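Local coordinates for protein soluble lytic murein transglycosylase (Escherichia coli, PDB 1QSA) that cleaves the glycosidic bonds between N-acetylmuramic acid and N-acetylglucosamine in peptidoglycan, leaving a 1,6-anhydro bond in the N-acetylmuramic acid residue, at residues D256-A259 and W260-G264; A309-P312 and M313-E317; K464-P467 and Q468-M472; M495-P499 and G500-H504. All coordinates share one frame; numbering follows the deposited sequence. Where two conformers were deposited one is given.

Contact 1. Residues D256-A259 and W260-G264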
loop_
_atom_site.group_PDB
_atom_site.type_symbol
_atom_site.label_atom_id
_atom_site.label_comp_id
_atom_site.label_asym_id
_atom_site.label_seq_id
_atom_site.Cartn_x
_atom_site.Cartn_y
_atom_site.Cartn_z
ATOM N N ASP A 256 -13.564 -22.127 8.894
ATOM C CA ASP A 256 -12.792 -21.372 7.894
ATOM C C ASP A 256 -11.479 -20.874 8.488
ATOM O O ASP A 256 -10.425 -20.945 7.852
ATOM C CB ASP A 256 -13.585 -20.156 7.376
ATOM C CG ASP A 256 -14.747 -20.527 6.467
ATOM O OD1 ASP A 256 -14.940 -21.711 6.129
ATOM O OD2 ASP A 256 -15.487 -19.604 6.080
ATOM N N ILE A 257 -11.565 -20.333 9.704
ATOM C CA ILE A 257 -10.402 -19.807 10.411
ATOM C C ILE A 257 -9.312 -20.875 10.560
ATOM O O ILE A 257 -8.138 -20.622 10.271
ATOM C CB ILE A 257 -10.825 -19.252 11.787
ATOM C CG1 ILE A 257 -11.568 -17.926 11.591
ATOM C CG2 ILE A 257 -9.622 -19.088 12.716
ATOM C CD1 ILE A 257 -12.339 -17.477 12.812
ATOM N N VAL A 258 -9.712 -22.079 10.961
ATOM C CA VAL A 258 -8.760 -23.171 11.140
ATOM C C VAL A 258 -8.208 -23.668 9.806
ATOM O O VAL A 258 -6.999 -23.884 9.675
ATOM C CB VAL A 258 -9.396 -24.326 11.937
ATOM C CG1 VAL A 258 -8.471 -25.548 11.953
ATOM C CG2 VAL A 258 -9.661 -23.872 13.362
ATOM N N ALA A 259 -9.083 -23.797 8.810
ATOM C CA ALA A 259 -8.688 -24.272 7.481
ATOM C C ALA A 259 -7.576 -23.421 6.880
ATOM O O ALA A 259 -6.683 -23.945 6.210
ATOM C CB ALA A 259 -9.894 -24.324 6.551
ATOM N N TRP A 260 -7.634 -22.108 7.104
ATOM C CA TRP A 260 -6.609 -21.189 6.621
ATOM C C TRP A 260 -5.240 -21.531 7.183
ATOM O O TRP A 260 -4.214 -21.235 6.565
ATOM C CB TRP A 260 -6.922 -19.753 7.064
ATOM C CG TRP A 260 -7.707 -18.970 6.084
ATOM C CD1 TRP A 260 -9.016 -18.605 6.184
ATOM C CD2 TRP A 260 -7.236 -18.448 4.835
ATOM N NE1 TRP A 260 -9.395 -17.888 5.069
ATOM C CE2 TRP A 260 -8.322 -17.778 4.227
ATOM C CE3 TRP A 260 -6.004 -18.480 4.175
ATOM C CZ2 TRP A 260 -8.211 -17.144 2.989
ATOM C CZ3 TRP A 260 -5.893 -17.845 2.934
ATOM C CH2 TRP A 260 -6.994 -17.189 2.360
ATOM N N ARG A 261 -5.233 -22.081 8.397
ATOM C CA ARG A 261 -3.993 -22.422 9.082
ATOM C C ARG A 261 -3.517 -23.855 8.834
ATOM O O ARG A 261 -2.531 -24.286 9.422
ATOM C CB ARG A 261 -4.121 -22.173 10.594
ATOM C CG ARG A 261 -4.732 -20.829 10.996
ATOM C CD ARG A 261 -4.109 -19.647 10.268
ATOM N NE ARG A 261 -2.667 -19.554 10.448
ATOM C CZ ARG A 261 -1.962 -18.449 10.217
ATOM N NH1 ARG A 261 -2.575 -17.335 9.831
ATOM N NH2 ARG A 261 -0.648 -18.449 10.399
ATOM N N LEU A 262 -4.228 -24.590 7.986
ATOM C CA LEU A 262 -3.852 -25.972 7.670
ATOM C C LEU A 262 -3.433 -26.078 6.204
ATOM O O LEU A 262 -3.630 -27.107 5.566
ATOM C CB LEU A 262 -5.012 -26.922 7.971
ATOM C CG LEU A 262 -5.358 -27.075 9.458
ATOM C CD1 LEU A 262 -6.605 -27.925 9.635
ATOM C CD2 LEU A 262 -4.176 -27.674 10.210
ATOM N N MET A 263 -2.867 -24.988 5.687
ATOM C CA MET A 263 -2.411 -24.899 4.301
ATOM C C MET A 263 -0.928 -25.203 4.136
ATOM O O MET A 263 -0.399 -25.102 3.027
ATOM C CB MET A 263 -2.669 -23.495 3.747
ATOM C CG MET A 263 -4.132 -23.167 3.546
ATOM S SD MET A 263 -4.918 -24.321 2.410
ATOM C CE MET A 263 -6.599 -23.741 2.468
ATOM N N GLY A 264 -0.261 -25.526 5.241
ATOM C CA GLY A 264 1.158 -25.826 5.194
ATOM C C GLY A 264 1.475 -27.206 4.652
ATOM O O GLY A 264 0.592 -28.038 4.455
#

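Contact 2. Residues A309-P312 and M313-E317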
loop_
_atom_site.group_PDB
_atom_site.type_symbol
_atom_site.label_atom_id
_atom_site.label_comp_id
_atom_site.label_asym_id
_atom_site.label_seq_id
_atom_site.Cartn_x
_atom_site.Cartn_y
_atom_site.Cartn_z
ATOM N N ALA A 309 -13.733 -25.756 -9.615
ATOM C CA ALA A 309 -15.178 -25.871 -9.776
ATOM C C ALA A 309 -15.956 -25.402 -8.545
ATOM O O ALA A 309 -17.141 -25.072 -8.653
ATOM C CB ALA A 309 -15.556 -27.326 -10.131
ATOM N N ARG A 310 -15.308 -25.382 -7.377
ATOM C CA ARG A 310 -15.966 -24.939 -6.141
ATOM C C ARG A 310 -16.020 -23.413 -6.014
ATOM O O ARG A 310 -16.715 -22.880 -5.147
ATOM C CB ARG A 310 -15.275 -25.517 -4.895
ATOM C CG ARG A 310 -15.221 -27.035 -4.838
ATOM C CD ARG A 310 -16.601 -27.632 -4.739
ATOM N NE ARG A 310 -17.272 -27.276 -3.490
ATOM C CZ ARG A 310 -18.480 -27.717 -3.149
ATOM N NH1 ARG A 310 -19.145 -28.527 -3.965
ATOM N NH2 ARG A 310 -19.027 -27.351 -1.996
ATOM N N LEU A 311 -15.262 -22.713 -6.851
ATOM C CA LEU A 311 -15.267 -21.250 -6.825
ATOM C C LEU A 311 -16.626 -20.718 -7.253
ATOM O O LEU A 311 -17.285 -21.308 -8.115
ATOM C CB LEU A 311 -14.233 -20.697 -7.801
ATOM C CG LEU A 311 -12.765 -20.844 -7.403
ATOM C CD1 LEU A 311 -11.887 -20.546 -8.596
ATOM C CD2 LEU A 311 -12.472 -19.906 -6.241
ATOM N N PRO A 312 -17.103 -19.647 -6.598
ATOM C CA PRO A 312 -18.401 -19.132 -7.034
ATOM C C PRO A 312 -18.222 -18.536 -8.431
ATOM O O PRO A 312 -17.110 -18.190 -8.838
ATOM C CB PRO A 312 -18.733 -18.065 -5.984
ATOM C CG PRO A 312 -17.424 -17.675 -5.421
ATOM C CD PRO A 312 -16.640 -18.966 -5.374
ATOM N N MET A 313 -19.315 -18.482 -9.180
ATOM C CA MET A 313 -19.318 -17.972 -10.547
ATOM C C MET A 313 -18.540 -16.659 -10.694
ATOM O O MET A 313 -17.742 -16.496 -11.618
ATOM C CB MET A 313 -20.780 -17.789 -10.988
ATOM C CG MET A 313 -20.965 -17.274 -12.387
ATOM S SD MET A 313 -22.708 -16.782 -12.612
ATOM C CE MET A 313 -22.680 -15.178 -11.809
ATOM N N GLU A 314 -18.748 -15.743 -9.757
ATOM C CA GLU A 314 -18.081 -14.446 -9.791
ATOM C C GLU A 314 -16.548 -14.542 -9.787
ATOM O O GLU A 314 -15.868 -13.852 -10.556
ATOM C CB GLU A 314 -18.572 -13.586 -8.625
ATOM C CG GLU A 314 -20.066 -13.200 -8.711
ATOM C CD GLU A 314 -21.048 -14.277 -8.229
ATOM O OE1 GLU A 314 -20.633 -15.331 -7.687
ATOM O OE2 GLU A 314 -22.270 -14.049 -8.379
ATOM N N ALA A 315 -16.008 -15.413 -8.943
ATOM C CA ALA A 315 -14.559 -15.581 -8.863
ATOM C C ALA A 315 -13.968 -16.157 -10.152
ATOM O O ALA A 315 -12.855 -15.808 -10.535
ATOM C CB ALA A 315 -14.205 -16.457 -7.677
ATOM N N LYS A 316 -14.746 -16.980 -10.854
ATOM C CA LYS A 316 -14.299 -17.611 -12.092
ATOM C C LYS A 316 -14.057 -16.631 -13.236
ATOM O O LYS A 316 -13.489 -17.003 -14.269
ATOM C CB LYS A 316 -15.281 -18.706 -12.520
ATOM C CG LYS A 316 -15.319 -19.887 -11.579
ATOM C CD LYS A 316 -16.306 -20.933 -12.089
ATOM C CE LYS A 316 -16.473 -22.079 -11.114
ATOM N NZ LYS A 316 -17.471 -23.072 -11.619
ATOM N N GLU A 317 -14.488 -15.385 -13.040
ATOM C CA GLU A 317 -14.301 -14.307 -14.022
ATOM C C GLU A 317 -12.850 -13.808 -14.015
ATOM O O GLU A 317 -12.400 -13.172 -14.968
ATOM C CB GLU A 317 -15.179 -13.097 -13.665
ATOM C CG GLU A 317 -16.667 -13.381 -13.468
ATOM C CD GLU A 317 -17.446 -13.484 -14.768
ATOM O OE1 GLU A 317 -16.862 -13.278 -15.857
ATOM O OE2 GLU A 317 -18.661 -13.759 -14.689
#

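Contact 3. Residues K464-P467 and Q468-M472. With SO4 (sulfate ion), chain L.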
loop_
_atom_site.group_PDB
_atom_site.type_symbol
_atom_site.label_atom_id
_atom_site.label_comp_id
_atom_site.label_asym_id
_atom_site.label_seq_id
_atom_site.Cartn_x
_atom_site.Cartn_y
_atom_site.Cartn_z
ATOM N N LYS A 464 26.785 -7.027 -15.678
ATOM C CA LYS A 464 26.005 -7.998 -14.908
ATOM C C LYS A 464 25.179 -8.869 -15.844
ATOM O O LYS A 464 25.094 -8.586 -17.032
ATOM C CB LYS A 464 25.084 -7.258 -13.933
ATOM C CG LYS A 464 25.841 -6.363 -12.964
ATOM C CD LYS A 464 24.890 -5.684 -12.000
ATOM C CE LYS A 464 25.636 -4.924 -10.904
ATOM N NZ LYS A 464 26.440 -3.771 -11.433
ATOM N N GLU A 465 24.611 -9.954 -15.327
ATOM C CA GLU A 465 23.775 -10.822 -16.146
ATOM C C GLU A 465 22.308 -10.381 -16.181
ATOM O O GLU A 465 21.589 -10.686 -17.128
ATOM C CB GLU A 465 23.875 -12.263 -15.648
ATOM C CG GLU A 465 25.312 -12.786 -15.597
ATOM C CD GLU A 465 25.426 -14.073 -14.817
ATOM O OE1 GLU A 465 25.308 -14.028 -13.577
ATOM O OE2 GLU A 465 25.618 -15.144 -15.446
ATOM N N ILE A 466 21.855 -9.680 -15.143
ATOM C CA ILE A 466 20.479 -9.176 -15.134
ATOM C C ILE A 466 20.285 -8.228 -16.319
ATOM O O ILE A 466 21.150 -7.387 -16.598
ATOM C CB ILE A 466 20.127 -8.388 -13.813
ATOM C CG1 ILE A 466 21.204 -7.339 -13.481
ATOM C CG2 ILE A 466 19.885 -9.370 -12.656
ATOM C CD1 ILE A 466 20.743 -6.320 -12.423
ATOM N N PRO A 467 19.209 -8.419 -17.099
ATOM C CA PRO A 467 18.962 -7.534 -18.247
ATOM C C PRO A 467 18.645 -6.101 -17.789
ATOM O O PRO A 467 18.071 -5.893 -16.715
ATOM C CB PRO A 467 17.725 -8.158 -18.897
ATOM C CG PRO A 467 17.824 -9.598 -18.541
ATOM C CD PRO A 467 18.270 -9.550 -17.086
ATOM N N GLN A 468 19.019 -5.114 -18.594
ATOM C CA GLN A 468 18.707 -3.716 -18.258
ATOM C C GLN A 468 17.191 -3.542 -18.072
ATOM O O GLN A 468 16.748 -2.918 -17.112
ATOM C CB GLN A 468 19.189 -2.771 -19.355
ATOM C CG GLN A 468 19.016 -1.296 -18.970
ATOM C CD GLN A 468 19.286 -0.358 -20.127
ATOM O OE1 GLN A 468 20.115 -0.649 -20.987
ATOM N NE2 GLN A 468 18.588 0.772 -20.156
ATOM N N SER A 469 16.405 -4.117 -18.980
ATOM C CA SER A 469 14.945 -4.035 -18.926
ATOM C C SER A 469 14.400 -4.580 -17.605
ATOM O O SER A 469 13.460 -4.024 -17.031
ATOM C CB SER A 469 14.334 -4.808 -20.108
ATOM O OG SER A 469 14.607 -6.205 -20.009
ATOM N N TYR A 470 15.021 -5.648 -17.122
ATOM C CA TYR A 470 14.607 -6.286 -15.885
ATOM C C TYR A 470 14.862 -5.385 -14.673
ATOM O O TYR A 470 13.989 -5.257 -13.807
ATOM C CB TYR A 470 15.297 -7.644 -15.740
ATOM C CG TYR A 470 14.948 -8.347 -14.460
ATOM C CD1 TYR A 470 13.608 -8.560 -14.100
ATOM C CD2 TYR A 470 15.949 -8.755 -13.573
ATOM C CE1 TYR A 470 13.274 -9.157 -12.877
ATOM C CE2 TYR A 470 15.628 -9.353 -12.357
ATOM C CZ TYR A 470 14.294 -9.548 -12.016
ATOM O OH TYR A 470 13.986 -10.112 -10.793
ATOM N N ALA A 471 16.055 -4.787 -14.598
ATOM C CA ALA A 471 16.377 -3.863 -13.494
ATOM C C ALA A 471 15.389 -2.692 -13.503
ATOM O O ALA A 471 14.904 -2.253 -12.455
ATOM C CB ALA A 471 17.796 -3.348 -13.622
ATOM N N MET A 472 15.058 -2.213 -14.698
ATOM C CA MET A 472 14.097 -1.129 -14.847
ATOM C C MET A 472 12.691 -1.531 -14.398
ATOM O O MET A 472 12.009 -0.738 -13.749
ATOM C CB MET A 472 14.109 -0.601 -16.283
ATOM C CG MET A 472 15.415 0.119 -16.582
ATOM S SD MET A 472 15.618 0.648 -18.283
ATOM C CE MET A 472 14.662 2.185 -18.296
HETATM S S SO4 L . 20.891 -6.416 -21.739
HETATM O O1 SO4 L . 20.886 -5.540 -20.555
HETATM O O2 SO4 L . 19.528 -6.533 -22.284
HETATM O O3 SO4 L . 21.775 -5.847 -22.772
HETATM O O4 SO4 L . 21.375 -7.759 -21.367
#

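Contact 4. Residues M495-P499 and G500-H504. With GOL (glycerol), chain U; SO4 (sulfate ion), chain J.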
loop_
_atom_site.group_PDB
_atom_site.type_symbol
_atom_site.label_atom_id
_atom_site.label_comp_id
_atom_site.label_asym_id
_atom_site.label_seq_id
_atom_site.Cartn_x
_atom_site.Cartn_y
_atom_site.Cartn_z
ATOM N N MET A 495 14.883 1.737 -6.094
ATOM C CA MET A 495 14.735 0.290 -5.970
ATOM C C MET A 495 14.323 -0.147 -4.566
ATOM O O MET A 495 14.374 -1.334 -4.234
ATOM C CB MET A 495 16.003 -0.410 -6.474
ATOM C CG MET A 495 16.258 -0.076 -7.948
ATOM S SD MET A 495 17.667 -0.906 -8.680
ATOM C CE MET A 495 17.026 -2.597 -8.790
ATOM N N GLN A 496 13.859 0.832 -3.776
ATOM C CA GLN A 496 13.354 0.603 -2.420
ATOM C C GLN A 496 14.247 -0.312 -1.599
ATOM O O GLN A 496 13.831 -1.367 -1.102
ATOM C CB GLN A 496 11.908 0.092 -2.495
ATOM C CG GLN A 496 10.903 1.195 -2.905
ATOM C CD GLN A 496 10.704 2.199 -1.794
ATOM O OE1 GLN A 496 9.955 1.952 -0.847
ATOM N NE2 GLN A 496 11.404 3.319 -1.875
ATOM N N ILE A 497 15.487 0.132 -1.474
ATOM C CA ILE A 497 16.529 -0.590 -0.765
ATOM C C ILE A 497 16.479 -0.320 0.735
ATOM O O ILE A 497 16.448 0.833 1.162
ATOM C CB ILE A 497 17.909 -0.170 -1.309
ATOM C CG1 ILE A 497 17.985 -0.444 -2.820
ATOM C CG2 ILE A 497 19.008 -0.991 -0.638
ATOM C CD1 ILE A 497 19.223 0.175 -3.473
ATOM N N MET A 498 16.443 -1.400 1.523
ATOM C CA MET A 498 16.441 -1.294 2.989
ATOM C C MET A 498 17.887 -1.011 3.432
ATOM O O MET A 498 18.837 -1.483 2.809
ATOM C CB MET A 498 15.939 -2.602 3.615
ATOM C CG MET A 498 14.430 -2.850 3.448
ATOM S SD MET A 498 13.435 -1.719 4.417
ATOM C CE MET A 498 13.688 -2.381 6.089
ATOM N N PRO A 499 18.072 -0.217 4.500
ATOM C CA PRO A 499 19.416 0.109 4.994
ATOM C C PRO A 499 20.260 -1.138 5.264
ATOM O O PRO A 499 21.428 -1.184 4.899
ATOM C CB PRO A 499 19.129 0.894 6.277
ATOM C CG PRO A 499 17.826 1.587 5.948
ATOM C CD PRO A 499 17.031 0.503 5.258
ATOM N N GLY A 500 19.648 -2.164 5.853
ATOM C CA GLY A 500 20.371 -3.398 6.145
ATOM C C GLY A 500 20.854 -4.082 4.875
ATOM O O GLY A 500 21.994 -4.542 4.792
ATOM N N THR A 501 19.977 -4.130 3.873
ATOM C CA THR A 501 20.305 -4.724 2.585
ATOM C C THR A 501 21.449 -3.964 1.916
ATOM O O THR A 501 22.344 -4.576 1.334
ATOM C CB THR A 501 19.102 -4.688 1.653
ATOM O OG1 THR A 501 18.000 -5.328 2.302
ATOM C CG2 THR A 501 19.422 -5.406 0.350
ATOM N N ALA A 502 21.402 -2.633 1.978
ATOM C CA ALA A 502 22.453 -1.804 1.381
ATOM C C ALA A 502 23.809 -2.116 2.018
ATOM O O ALA A 502 24.802 -2.354 1.327
ATOM C CB ALA A 502 22.111 -0.310 1.537
ATOM N N THR A 503 23.838 -2.129 3.349
ATOM C CA THR A 503 25.063 -2.414 4.091
ATOM C C THR A 503 25.609 -3.800 3.740
ATOM O O THR A 503 26.801 -3.961 3.456
ATOM C CB THR A 503 24.803 -2.326 5.615
ATOM O OG1 THR A 503 24.413 -0.993 5.950
ATOM C CG2 THR A 503 26.060 -2.682 6.399
ATOM N N HIS A 504 24.723 -4.792 3.708
ATOM C CA HIS A 504 25.109 -6.162 3.393
ATOM C C HIS A 504 25.617 -6.305 1.954
ATOM O O HIS A 504 26.602 -6.993 1.700
ATOM C CB HIS A 504 23.916 -7.090 3.642
ATOM C CG HIS A 504 24.253 -8.545 3.574
ATOM N ND1 HIS A 504 23.385 -9.486 3.059
ATOM C CD2 HIS A 504 25.350 -9.229 3.981
ATOM C CE1 HIS A 504 23.931 -10.686 3.157
ATOM N NE2 HIS A 504 25.122 -10.556 3.713
HETATM C C1 GOL U . 15.046 -4.396 0.193
HETATM O O1 GOL U . 16.390 -3.980 0.337
HETATM C C2 GOL U . 14.771 -4.849 -1.240
HETATM O O2 GOL U . 13.381 -5.186 -1.376
HETATM C C3 GOL U . 15.635 -6.059 -1.612
HETATM O O3 GOL U . 15.339 -7.185 -0.802
HETATM S S SO4 J . 16.977 -2.607 8.464
HETATM O O1 SO4 J . 16.453 -1.350 9.038
HETATM O O2 SO4 J . 17.150 -2.456 7.006
HETATM O O3 SO4 J . 18.271 -2.940 9.096
HETATM O O4 SO4 J . 16.011 -3.699 8.719
#

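Contact 1. Residues D256-A259 and W260-G264
Val258 swings CG1 to the far side of CB from its backbone N (chi1 172°), while Leu262 keeps CG beside its own N (chi1 -68°). With these rotations the two side chains lie side by side and point the same way, Val258 CG1 resting 3.8 Å from Leu262 CD1. Leu262 also leans on the backbone, where its CG stands 3.6 Å from Val258 O. The backbone hydrogen bonds change spacing where helix 248-260 gives way to loop: Trp260 N bonds to Asp256 O at 3.1 Å, four residues back, but Arg261 N turns to Val258 O at 2.8 Å and Leu262 N to Ala259 O at 3.1 Å, each three residues back. Both of these later donors sit well above the carbonyl plane they address. This turn belongs to the alpha-superhelix of the protein, in which Val258 packs on Phe222 of helix 212-228 and on Ala233 of helix 230-243, and Leu262 reaches Ala230. Outside the apolar pair, aliphatic carbons settle over backbone oxygens: Arg261 CG approaches Ile257 O to 3.5 Å, and the bent chain of Met263 brings CE to 3.7 Å from Ala259 O.

Contact 2. Residues A309-P312 and M313-E317
Pro312, Lys316 and Leu311 carry this turn, and the oxygen of Pro312 is its polar centre. Pro312 O receives two weak hydrogen bonds, from Ala315 N at 3.0 Å and from Lys316 N at 3.3 Å, as the chain passes from the extended backbone of Pro312 into the helical phi/psi values of 313-317. The proline ring closes the same turn on its apolar side, where CG lies 4.1 Å from Ala315 CB. Separately, Pro312 CB comes within van der Waals range of Glu314 OE1, at 3.7 Å, the carboxylate being turned back by the bend of its chain at chi2. Lys316 runs back along the preceding backbone, toward residues 309-311. Its CG starts beside the backbone N (chi1 -67°) and every later torsion is extended, which carries the chain straight past Leu311; CG is 4.0 Å from Leu311 CB and CE 3.2 Å from Leu311 O. The ammonium NZ ends 3.6 Å from Ala309 O, too long for a firm bond, although the positive charge probably gains from the two nearby oxygens, of Ala309 and Leu311. An alanine in place of Lys316 would take away the aliphatic arm beside Leu311 and is likely to leave those oxygens without their nearby positive charge. Leu311 brings its CD2 branch to 4.1 Å from Ala315 CB. The turn thus links helix 301-310 to helix 319-331, with Leu311 packed on Ile288 and Glu289, and Pro312 and Ala315 on Thr285, all of helix 285-298.

Contact 3. Residues K464-P467 and Q468-M472
Tyr470 returns to the loop before its helix and packs on Pro467 and Ile466. Starting at CB, the side chain lies 3.4 Å from Pro467 O and 3.8 Å from Pro467 CD. From there CG departs opposite the backbone N (chi1 178°), which sends the ring past Ile466 into the interior, between helices 523-540 and 582-601. On one rim of that ring, CD2 receives Ile466 CG2 at 4.1 Å; the methyl comes to the edge, near the ring plane, and the two side chains cross at about a right angle. At the tip, OH is hydrogen-bonded to Ser548 OG and Ser549 OG, while Leu534 and Val591 also touch the side chain. Pro467 is the N-cap of helix 468-479, the helix that carries the predicted active-site residue Glu478 in the Slt-type, lysozyme-related domain; the side chains of Tyr470 and Glu478 are about 9 Å apart. The cap carbonyl is answered by Ala471 N at 3.1 Å in a nearly straight bond (N-H...O 165°) and by Tyr470 N at 3.1 Å in a weak one. At the helix start the amide of Gln468 points its hydrogen at a sulfate, probably from the crystallisation liquor, with N 2.7 Å from sulfate O1 (N-H...O 159°). Ser469 OG is hydrogen-bonded to Asp595 OD1, tying the same turn to helix 582-601.

Contact 4. Residues M495-P499 and G500-H504
Ile497 directs CG2 at Ala502, 3.9 Å from its CB, because this branch lies opposite the backbone N while CG1 stays beside it (chi1 -58°). In Met498, the N-cap of helix 499-509, CG stays beside the backbone N and the chain bends at chi2 and chi3, bringing CE to 3.6 Å from sulfate O2; its CB is 3.6 Å from glycerol O1. Met498 O accepts Ala502 N at 2.9 Å, nearly in line with the carbonyl, and Pro499 O takes Thr503 N one residue on. Thr501 keeps OG1 beside its backbone N, 2.9 Å from glycerol O1. The same O1 receives Met498 N at 2.8 Å, with the hydrogen directly in line (179°). An alanine at Met498 would keep CB but would probably lose the contacts of CG with glycerol C1 and of CE with the sulfate, and the packing on Ala491. Gly500 N bonds to sulfate O2 at 2.8 Å, so the first helical turn offers the Gly500 amide to an anion, while Met498 N and Thr501 present polar atoms to a hydroxyl. Glycerol and sulfate probably both come from the crystallisation liquor, and the chemistry implies no more than that polar groups at this helix start can hold such molecules.

In the fold
Contacts 1 and 2 lie in the superhelical part of the chain, their centres 20 Å apart, and both pack on helix 285-298; contacts 3 and 4 belong to the Slt-type domain and both lean on helix 523-540. Only contacts 3 and 4 touch, where Ala471 O meets Met495 CE at 4.2 Å. Contact 3 is the buried one, whereas the others mix buried and exposed residues. Contact 1 marks where a helix runs out and contact 2 the turn between two helices; in both, backbone carbonyls take i+3 or i+4 amides and aliphatic side-chain carbons lie against carbonyl oxygens. Contacts 3 and 4 begin helices instead, and there backbone amides reach sulfates, with glycerol also bound at contact 4.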